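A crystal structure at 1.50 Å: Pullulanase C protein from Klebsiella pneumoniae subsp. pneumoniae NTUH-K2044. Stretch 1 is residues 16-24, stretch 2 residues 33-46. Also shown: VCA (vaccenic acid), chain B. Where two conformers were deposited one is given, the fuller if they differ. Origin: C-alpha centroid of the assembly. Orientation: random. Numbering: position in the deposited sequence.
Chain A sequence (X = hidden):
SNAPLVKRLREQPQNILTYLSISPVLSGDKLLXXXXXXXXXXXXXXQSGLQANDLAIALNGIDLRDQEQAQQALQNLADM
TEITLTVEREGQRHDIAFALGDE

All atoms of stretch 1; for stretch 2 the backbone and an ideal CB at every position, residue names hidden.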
ATOM      1  N   ILE A  16       7.586  -0.839   7.982  1.00 27.56           N
ATOM      2  CA  ILE A  16       6.256  -0.802   7.367  1.00 25.15           C
ATOM      3  C   ILE A  16       5.389  -2.011   7.693  1.00 21.95           C
ATOM      4  O   ILE A  16       4.201  -1.849   7.976  1.00 21.01           O
ATOM      5  CB  ILE A  16       6.367  -0.631   5.852  1.00 24.98           C
ATOM      6  CG1 ILE A  16       7.039   0.733   5.605  1.00 29.53           C
ATOM      7  CG2 ILE A  16       4.976  -0.788   5.176  1.00 24.22           C
ATOM      8  CD1 ILE A  16       7.467   0.906   4.199  1.00 30.72           C
ATOM      9  N   LEU A  17       5.969  -3.211   7.720  1.00 21.67           N
ATOM     10  CA  LEU A  17       5.201  -4.418   7.977  1.00 21.57           C
ATOM     11  C   LEU A  17       4.790  -4.562   9.453  1.00 21.95           C
ATOM     12  O   LEU A  17       4.013  -5.451   9.754  1.00 21.55           O
ATOM     13  CB  LEU A  17       5.882  -5.644   7.370  1.00 23.68           C
ATOM     14  CG  LEU A  17       5.948  -5.587   5.812  1.00 25.90           C
ATOM     15  CD1 LEU A  17       6.842  -6.752   5.385  1.00 31.57           C
ATOM     16  CD2 LEU A  17       4.592  -5.611   5.150  1.00 27.01           C
ATOM     17  N   THR A  18       5.340  -3.733  10.318  1.00 19.98           N
ATOM     18  CA  THR A  18       4.836  -3.695  11.691  1.00 21.40           C
ATOM     19  C   THR A  18       3.469  -3.013  11.715  1.00 18.90           C
ATOM     20  O   THR A  18       2.627  -3.326  12.586  1.00 18.78           O
ATOM     21  CB  THR A  18       5.776  -2.918  12.598  1.00 22.57           C
ATOM     22  OG1 THR A  18       7.069  -3.579  12.626  1.00 26.48           O
ATOM     23  CG2 THR A  18       5.282  -2.880  14.029  1.00 25.09           C
ATOM     24  N   TYR A  19       3.215  -2.108  10.759  1.00 17.94           N
ATOM     25  CA  TYR A  19       1.956  -1.369  10.711  1.00 17.41           C
ATOM     26  C   TYR A  19       0.941  -1.959   9.790  1.00 15.53           C
ATOM     27  O   TYR A  19      -0.256  -1.636   9.909  1.00 15.26           O
ATOM     28  CB  TYR A  19       2.199   0.127  10.277  1.00 18.40           C
ATOM     29  CG  TYR A  19       3.051   0.937  11.177  1.00 20.75           C
ATOM     30  CD1 TYR A  19       2.479   1.600  12.266  1.00 22.49           C
ATOM     31  CD2 TYR A  19       4.402   0.980  10.981  1.00 23.08           C
ATOM     32  CE1 TYR A  19       3.237   2.429  13.073  1.00 25.65           C
ATOM     33  CE2 TYR A  19       5.208   1.710  11.853  1.00 27.39           C
ATOM     34  CZ  TYR A  19       4.574   2.409  12.890  1.00 26.39           C
ATOM     35  OH  TYR A  19       5.298   3.216  13.780  1.00 31.80           O
ATOM     36  N   LEU A  20       1.374  -2.804   8.855  1.00 15.43           N
ATOM     37  CA  LEU A  20       0.504  -3.312   7.793  1.00 16.14           C
ATOM     38  C   LEU A  20       0.681  -4.765   7.544  1.00 16.32           C
ATOM     39  O   LEU A  20       1.837  -5.230   7.497  1.00 19.24           O
ATOM     40  CB  LEU A  20       0.796  -2.620   6.441  1.00 17.84           C
ATOM     41  CG  LEU A  20       0.494  -1.185   6.356  1.00 19.52           C
ATOM     42  CD1 LEU A  20       0.971  -0.648   4.993  1.00 23.36           C
ATOM     43  CD2 LEU A  20      -0.991  -0.971   6.455  1.00 20.73           C
ATOM     44  N   SER A  21      -0.405  -5.487   7.421  1.00 15.81           N
ATOM     45  CA  SER A  21      -0.475  -6.869   6.911  1.00 16.96           C
ATOM     46  C   SER A  21      -0.984  -6.726   5.476  1.00 17.56           C
ATOM     47  O   SER A  21      -2.037  -6.117   5.235  1.00 19.58           O
ATOM     48  CB  SER A  21      -1.442  -7.632   7.753  1.00 20.37           C
ATOM     49  OG  SER A  21      -1.409  -9.009   7.413  1.00 27.98           O
ATOM     50  N   ILE A  22      -0.261  -7.270   4.505  1.00 17.31           N
ATOM     51  CA  ILE A  22      -0.515  -7.018   3.067  1.00 17.45           C
ATOM     52  C   ILE A  22      -0.612  -8.289   2.281  1.00 19.07           C
ATOM     53  O   ILE A  22       0.178  -9.207   2.462  1.00 20.80           O
ATOM     54  CB  ILE A  22       0.623  -6.147   2.495  1.00 20.42           C
ATOM     55  CG1 ILE A  22       0.756  -4.863   3.256  1.00 22.53           C
ATOM     56  CG2 ILE A  22       0.416  -5.821   0.991  1.00 23.79           C
ATOM     57  CD1 ILE A  22       1.942  -3.979   2.894  1.00 24.03           C
ATOM     58  N   SER A  23      -1.688  -8.470   1.503  0.50 15.48           N
ATOM     59  CA  SER A  23      -1.766  -9.620   0.559  0.50 15.99           C
ATOM     60  C   SER A  23      -2.186  -9.167  -0.844  0.50 15.18           C
ATOM     61  O   SER A  23      -3.272  -8.521  -0.987  0.50 14.70           O
ATOM     62  CB  SER A  23      -2.834 -10.592   0.960  0.50 18.36           C
ATOM     63  OG  SER A  23      -2.506 -11.093   2.228  0.50 20.32           O
ATOM     64  N   PRO A  24      -1.433  -9.554  -1.927  1.00 14.67           N
ATOM     65  CA  PRO A  24      -1.915  -9.273  -3.260  1.00 15.40           C
ATOM     66  C   PRO A  24      -3.267  -9.953  -3.433  1.00 15.11           C
ATOM     67  O   PRO A  24      -3.470 -11.037  -2.890  1.00 16.94           O
ATOM     68  CB  PRO A  24      -0.851  -9.881  -4.153  1.00 16.34           C
ATOM     69  CG  PRO A  24      -0.199 -10.863  -3.345  1.00 19.40           C
ATOM     70  CD  PRO A  24      -0.230 -10.359  -1.933  1.00 15.80           C
ATOM     71  N   UNK A  33      -5.053  -5.408  -6.755  1.00 17.86           N
ATOM     72  CA  UNK A  33      -4.419  -4.471  -5.798  1.00 16.88           C
ATOM     73  C   UNK A  33      -3.943  -5.287  -4.650  1.00 14.75           C
ATOM     74  O   UNK A  33      -3.768  -6.493  -4.703  1.00 16.38           O
ATOM     75  CB  UNK A  33      -5.371  -3.370  -5.327  1.00 16.88           C
ATOM     76  N   UNK A  34      -3.661  -4.585  -3.549  1.00 14.65           N
ATOM     77  CA  UNK A  34      -3.112  -5.203  -2.339  1.00 14.27           C
ATOM     78  C   UNK A  34      -4.040  -4.969  -1.204  1.00 13.73           C
ATOM     79  O   UNK A  34      -4.347  -3.789  -0.853  1.00 14.79           O
ATOM     80  CB  UNK A  34      -1.721  -4.662  -2.005  1.00 14.27           C
ATOM     81  N   UNK A  35      -4.502  -6.027  -0.575  1.00 13.53           N
ATOM     82  CA  UNK A  35      -5.472  -5.920   0.543  1.00 14.35           C
ATOM     83  C   UNK A  35      -4.673  -5.570   1.792  1.00 14.41           C
ATOM     84  O   UNK A  35      -3.699  -6.221   2.158  1.00 15.13           O
ATOM     85  CB  UNK A  35      -6.266  -7.213   0.741  1.00 14.35           C
ATOM     86  N   UNK A  36      -5.113  -4.537   2.518  1.00 13.56           N
ATOM     87  CA  UNK A  36      -4.448  -4.027   3.683  1.00 13.27           C
ATOM     88  C   UNK A  36      -5.251  -4.282   4.943  1.00 12.74           C
ATOM     89  O   UNK A  36      -6.461  -4.096   4.978  1.00 14.80           O
ATOM     90  CB  UNK A  36      -4.177  -2.530   3.520  1.00 13.27           C
ATOM     91  N   UNK A  37      -4.533  -4.693   6.000  1.00 12.98           N
ATOM     92  CA  UNK A  37      -5.106  -4.872   7.338  1.00 12.74           C
ATOM     93  C   UNK A  37      -4.040  -4.444   8.316  1.00 13.68           C
ATOM     94  O   UNK A  37      -2.851  -4.288   7.998  1.00 14.30           O
ATOM     95  CB  UNK A  37      -5.556  -6.312   7.592  1.00 12.74           C
ATOM     96  N   UNK A  38      -4.420  -4.271   9.594  1.00 13.68           N
ATOM     97  CA  UNK A  38      -3.413  -3.835  10.539  1.00 14.58           C
ATOM     98  C   UNK A  38      -2.329  -4.849  10.739  1.00 16.08           C
ATOM     99  O   UNK A  38      -2.577  -6.061  10.797  1.00 18.85           O
ATOM    100  CB  UNK A  38      -4.059  -3.507  11.886  1.00 14.58           C
ATOM    101  N   UNK A  39      -1.117  -4.328  10.926  1.00 16.41           N
ATOM    102  CA  UNK A  39      -0.005  -5.086  11.418  1.00 16.56           C
ATOM    103  C   UNK A  39      -0.153  -5.238  12.978  1.00 17.77           C
ATOM    104  O   UNK A  39      -1.215  -4.858  13.578  1.00 19.33           O
ATOM    105  CB  UNK A  39       1.309  -4.404  11.031  1.00 16.56           C
ATOM    106  N   UNK A  40       0.917  -5.623  13.646  1.00 17.94           N
ATOM    107  CA  UNK A  40       0.906  -5.678  15.110  1.00 20.38           C
ATOM    108  C   UNK A  40       0.585  -4.346  15.698  1.00 22.27           C
ATOM    109  O   UNK A  40      -0.066  -4.282  16.766  1.00 24.40           O
ATOM    110  CB  UNK A  40       2.251  -6.167  15.651  1.00 20.38           C
ATOM    111  N   UNK A  41       1.030  -3.250  15.084  1.00 18.22           N
ATOM    112  CA  UNK A  41       0.698  -1.876  15.516  1.00 18.34           C
ATOM    113  C   UNK A  41      -0.358  -1.395  14.581  1.00 17.26           C
ATOM    114  O   UNK A  41      -0.090  -1.166  13.410  1.00 18.61           O
ATOM    115  CB  UNK A  41       1.909  -0.941  15.515  1.00 18.34           C
ATOM    116  N   UNK A  42      -1.560  -1.231  15.081  1.00 15.55           N
ATOM    117  CA  UNK A  42      -2.740  -0.817  14.327  1.00 14.84           C
ATOM    118  C   UNK A  42      -3.004   0.669  14.253  1.00 15.75           C
ATOM    119  O   UNK A  42      -4.089   1.107  13.860  1.00 15.49           O
ATOM    120  CB  UNK A  42      -3.974  -1.489  14.932  1.00 14.84           C
ATOM    121  N   UNK A  43      -1.969   1.444  14.533  0.50 15.51           N
ATOM    122  CA  UNK A  43      -2.069   2.903  14.593  0.50 16.00           C
ATOM    123  C   UNK A  43      -2.601   3.611  13.375  0.50 15.33           C
ATOM    124  O   UNK A  43      -3.373   4.575  13.574  0.50 17.15           O
ATOM    125  CB  UNK A  43      -0.684   3.478  14.895  0.50 16.00           C
ATOM    126  N   UNK A  44      -2.324   3.112  12.176  1.00 15.40           N
ATOM    127  CA  UNK A  44      -2.706   3.798  10.936  1.00 15.70           C
ATOM    128  C   UNK A  44      -4.160   3.602  10.627  1.00 15.84           C
ATOM    129  O   UNK A  44      -4.662   4.205   9.661  1.00 16.76           O
ATOM    130  CB  UNK A  44      -1.861   3.306   9.759  1.00 15.70           C
ATOM    131  N   UNK A  45      -4.876   2.753  11.358  1.00 14.20           N
ATOM    132  CA  UNK A  45      -6.262   2.395  11.082  1.00 14.37           C
ATOM    133  C   UNK A  45      -7.168   3.232  11.952  1.00 15.94           C
ATOM    134  O   UNK A  45      -7.245   3.038  13.175  1.00 19.05           O
ATOM    135  CB  UNK A  45      -6.510   0.904  11.318  1.00 14.37           C
ATOM    136  N   UNK A  46      -7.841   4.220  11.342  1.00 17.57           N
ATOM    137  CA  UNK A  46      -8.586   5.244  12.031  1.00 18.83           C
ATOM    138  C   UNK A  46      -9.419   5.968  10.974  1.00 18.87           C
ATOM    139  O   UNK A  46      -9.241   5.766   9.785  1.00 19.78           O
ATOM    140  CB  UNK A  46      -7.664   6.200  12.790  1.00 18.83           C
TER
HETATM  141  O2  VCA B 301       5.410   5.583  13.725  0.50 41.37           O
HETATM  142  C1  VCA B 301       5.908   6.710  13.517  0.50 43.53           C
HETATM  143  O1  VCA B 301       6.150   7.518  14.444  0.50 38.67           O
HETATM  144  C2  VCA B 301       6.212   7.104  12.085  0.50 40.94           C
HETATM  145  C3  VCA B 301       7.696   6.912  11.778  0.50 41.87           C
HETATM  146  C4  VCA B 301       7.914   5.865  10.688  0.50 39.00           C
HETATM  147  C5  VCA B 301       6.690   5.720   9.792  0.50 41.27           C
HETATM  148  C6  VCA B 301       5.603   4.919  10.489  0.50 37.41           C
HETATM  149  C7  VCA B 301       4.460   4.556   9.552  0.50 34.44           C
HETATM  150  C8  VCA B 301       4.922   4.176   8.146  0.50 34.05           C
HETATM  151  C9  VCA B 301       3.699   3.827   7.307  0.50 36.68           C
HETATM  152  C10 VCA B 301       3.955   3.565   5.827  1.00 36.26           C
HETATM  153  C11 VCA B 301       2.618   3.453   5.189  1.00 36.34           C
HETATM  154  C12 VCA B 301       2.365   2.934   4.005  1.00 35.46           C
HETATM  155  C13 VCA B 301       3.352   2.252   3.088  1.00 35.14           C
HETATM  156  C14 VCA B 301       2.418   1.500   2.158  1.00 35.79           C
HETATM  157  C15 VCA B 301       3.008   0.731   0.993  1.00 40.12           C
HETATM  158  C16 VCA B 301       1.886  -0.217   0.602  1.00 36.97           C
HETATM  159  C17 VCA B 301       1.953  -0.713  -0.815  1.00 38.95           C
HETATM  160  C18 VCA B 301       0.799  -1.679  -0.988  1.00 34.22           C

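Residues 33-38 run antiparallel to strand 20-24, so the side chains at 34-37 alternate between the face of I22 and P24 and that of S21 and S23. Position 33 has a phi of 144°, a value that strongly favours glycine, and its ideal CB meets nothing of stretch 1; it is G33.

At position 34 the CB projects beside I22 and P24, 3.9 Å from I22 CG2. An apolar or aromatic residue would suit. The residue is Y34: its CB lies 3.8 Å from I22 CG2, and its CE2 3.8 Å from P24 CB.

Position 35 pairs with S23 through two backbone hydrogen bonds, one from its N to S23 O and one from S23 N to its O. Its side chain joins the serines, where a polar or long charged residue fits. R35 occupies it, its N 2.8 Å from S23 O, and its end leads away from stretch 1.

Position 36 returns to the I22 face, with the CB 4.6 Å from L20 CD2, so an apolar residue, perhaps a branched aliphatic, is expected. L36 places CD2 3.9 Å from I22 CG1.

Position 37 is again a hydrogen-bonded pair, its N bonded to S21 O and its O to S21 N. Beside S21 a polar residue is plausible; N37 is found, its amide satisfied elsewhere in the structure. At position 38 the CB points away, and the backbone N faces no acceptor of stretch 1. With phi at -65°, proline is among many possibilities, and P38 is present.

Position 39 is decisive: an ideal CB would lie 2.3 Å from T18 O and 2.7 Å from L20 N, both clashes. Only glycine fits, and G39 N donates to Y19 O (3.0 Å). Position 40 points sideways with room for a long polar chain; K40 extends away, while water 1 bridges K40 N and L17 O.

The CB of position 41 points toward stretch 1, 4.2 Å from Y19 CD1, and its N donates to T18 O. A short polar residue would suit. D41 sets OD2 3.4 Å from Y19 CE1, and water 3 links OD2 to Y19 OH.

Position 42 points away: A42. At 43 a small residue suits the edge of the Y19 ring: S43, whose OG donates to D41 OD1 (2.6 Å). Position 44 points toward Y19 and L20, inviting an aliphatic; L44 CD1 lies 3.6 Å from Y19 CB and 3.9 Å from VCA C9. Position 45 points sideways, so only a long side chain could reach back; F45 brings CE1 3.8 Å from L20 CD2. Position 46 is out of reach: R46.

Stretch 2 (33-46) GYRLNPGKDASLFR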
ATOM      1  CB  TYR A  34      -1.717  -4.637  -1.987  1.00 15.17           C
ATOM      2  CG  TYR A  34      -0.697  -5.042  -3.001  1.00 15.74           C
ATOM      3  CD1 TYR A  34      -0.540  -4.332  -4.206  1.00 16.88           C
ATOM      4  CD2 TYR A  34       0.074  -6.181  -2.832  1.00 15.88           C
ATOM      5  CE1 TYR A  34       0.345  -4.798  -5.174  1.00 18.69           C
ATOM      6  CE2 TYR A  34       0.990  -6.605  -3.795  1.00 16.91           C
ATOM      7  CZ  TYR A  34       1.116  -5.879  -4.973  1.00 19.07           C
ATOM      8  OH  TYR A  34       2.026  -6.312  -5.970  1.00 22.86           O
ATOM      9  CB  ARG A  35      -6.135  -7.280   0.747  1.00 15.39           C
ATOM     10  CG  ARG A  35      -7.338  -7.324   1.749  1.00 16.81           C
ATOM     11  CD  ARG A  35      -8.517  -6.568   1.299  1.00 17.60           C
ATOM     12  NE  ARG A  35      -9.062  -7.116   0.049  1.00 18.77           N
ATOM     13  CZ  ARG A  35      -9.889  -6.498  -0.737  1.00 19.26           C
ATOM     14  NH1 ARG A  35     -10.281  -5.280  -0.445  1.00 20.16           N
ATOM     15  NH2 ARG A  35     -10.327  -7.067  -1.875  1.00 21.74           N
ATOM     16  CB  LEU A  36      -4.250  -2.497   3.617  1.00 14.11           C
ATOM     17  CG  LEU A  36      -3.603  -2.003   2.337  1.00 14.93           C
ATOM     18  CD1 LEU A  36      -3.541  -0.470   2.402  1.00 17.63           C
ATOM     19  CD2 LEU A  36      -2.250  -2.596   2.129  1.00 16.90           C
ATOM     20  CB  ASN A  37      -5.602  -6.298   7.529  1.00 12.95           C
ATOM     21  CG  ASN A  37      -6.988  -6.469   7.020  1.00 13.85           C
ATOM     22  OD1 ASN A  37      -7.905  -5.775   7.452  1.00 15.03           O
ATOM     23  ND2 ASN A  37      -7.152  -7.307   5.997  1.00 14.63           N
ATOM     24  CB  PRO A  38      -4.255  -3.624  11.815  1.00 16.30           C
ATOM     25  CG  PRO A  38      -5.644  -3.394  11.399  1.00 16.17           C
ATOM     26  CD  PRO A  38      -5.789  -4.211  10.143  1.00 15.50           C
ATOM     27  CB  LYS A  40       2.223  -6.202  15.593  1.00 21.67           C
ATOM     28  CG  LYS A  40       2.383  -7.684  15.313  1.00 24.67           C
ATOM     29  CD  LYS A  40       3.654  -8.242  15.870  1.00 29.69           C
ATOM     30  CE  LYS A  40       3.612  -9.774  15.799  1.00 34.54           C
ATOM     31  NZ  LYS A  40       4.851 -10.411  16.256  1.00 40.29           N
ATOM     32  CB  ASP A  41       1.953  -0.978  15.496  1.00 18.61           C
ATOM     33  CG  ASP A  41       1.717   0.418  15.901  1.00 20.54           C
ATOM     34  OD1 ASP A  41       0.550   0.866  15.963  1.00 22.35           O
ATOM     35  OD2 ASP A  41       2.702   1.180  16.214  1.00 22.84           O
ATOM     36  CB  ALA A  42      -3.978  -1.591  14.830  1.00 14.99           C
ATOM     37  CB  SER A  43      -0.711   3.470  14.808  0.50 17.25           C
ATOM     38  OG  SER A  43      -0.299   3.276  16.203  0.50 18.29           O
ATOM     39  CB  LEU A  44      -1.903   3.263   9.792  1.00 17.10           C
ATOM     40  CG  LEU A  44      -0.377   3.365   9.840  1.00 18.93           C
ATOM     41  CD1 LEU A  44       0.254   2.668   8.623  1.00 20.23           C
ATOM     42  CD2 LEU A  44       0.051   4.781  10.084  1.00 20.76           C
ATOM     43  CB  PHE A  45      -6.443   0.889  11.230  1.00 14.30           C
ATOM     44  CG  PHE A  45      -5.813   0.112  10.134  1.00 13.89           C
ATOM     45  CD1 PHE A  45      -4.420  -0.116  10.111  1.00 14.32           C
ATOM     46  CD2 PHE A  45      -6.532  -0.362   9.049  1.00 13.87           C
ATOM     47  CE1 PHE A  45      -3.791  -0.722   9.009  1.00 14.84           C
ATOM     48  CE2 PHE A  45      -5.907  -0.997   7.980  1.00 14.84           C
ATOM     49  CZ  PHE A  45      -4.570  -1.195   7.952  1.00 15.40           C
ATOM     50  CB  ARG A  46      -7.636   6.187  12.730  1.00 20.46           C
ATOM     51  CG  ARG A  46      -6.702   6.870  11.693  1.00 23.19           C
ATOM     52  CD  ARG A  46      -5.636   7.631  12.277  1.00 26.24           C
ATOM     53  NE  ARG A  46      -6.174   8.781  12.935  1.00 26.84           N
ATOM     54  CZ  ARG A  46      -5.426   9.545  13.741  1.00 29.49           C
ATOM     55  NH1 ARG A  46      -4.151   9.285  13.928  1.00 31.33           N
ATOM     56  NH2 ARG A  46      -5.953  10.551  14.383  1.00 33.32           N
TER
HETATM   57  O   HOH W   1       2.983  -6.759  11.926  1.00 23.10           O
HETATM   58  O   HOH W   2      -1.267   0.440  11.531  1.00 15.80           O
HETATM   59  O   HOH W   3       3.708   3.858  16.350  1.00 54.55           O
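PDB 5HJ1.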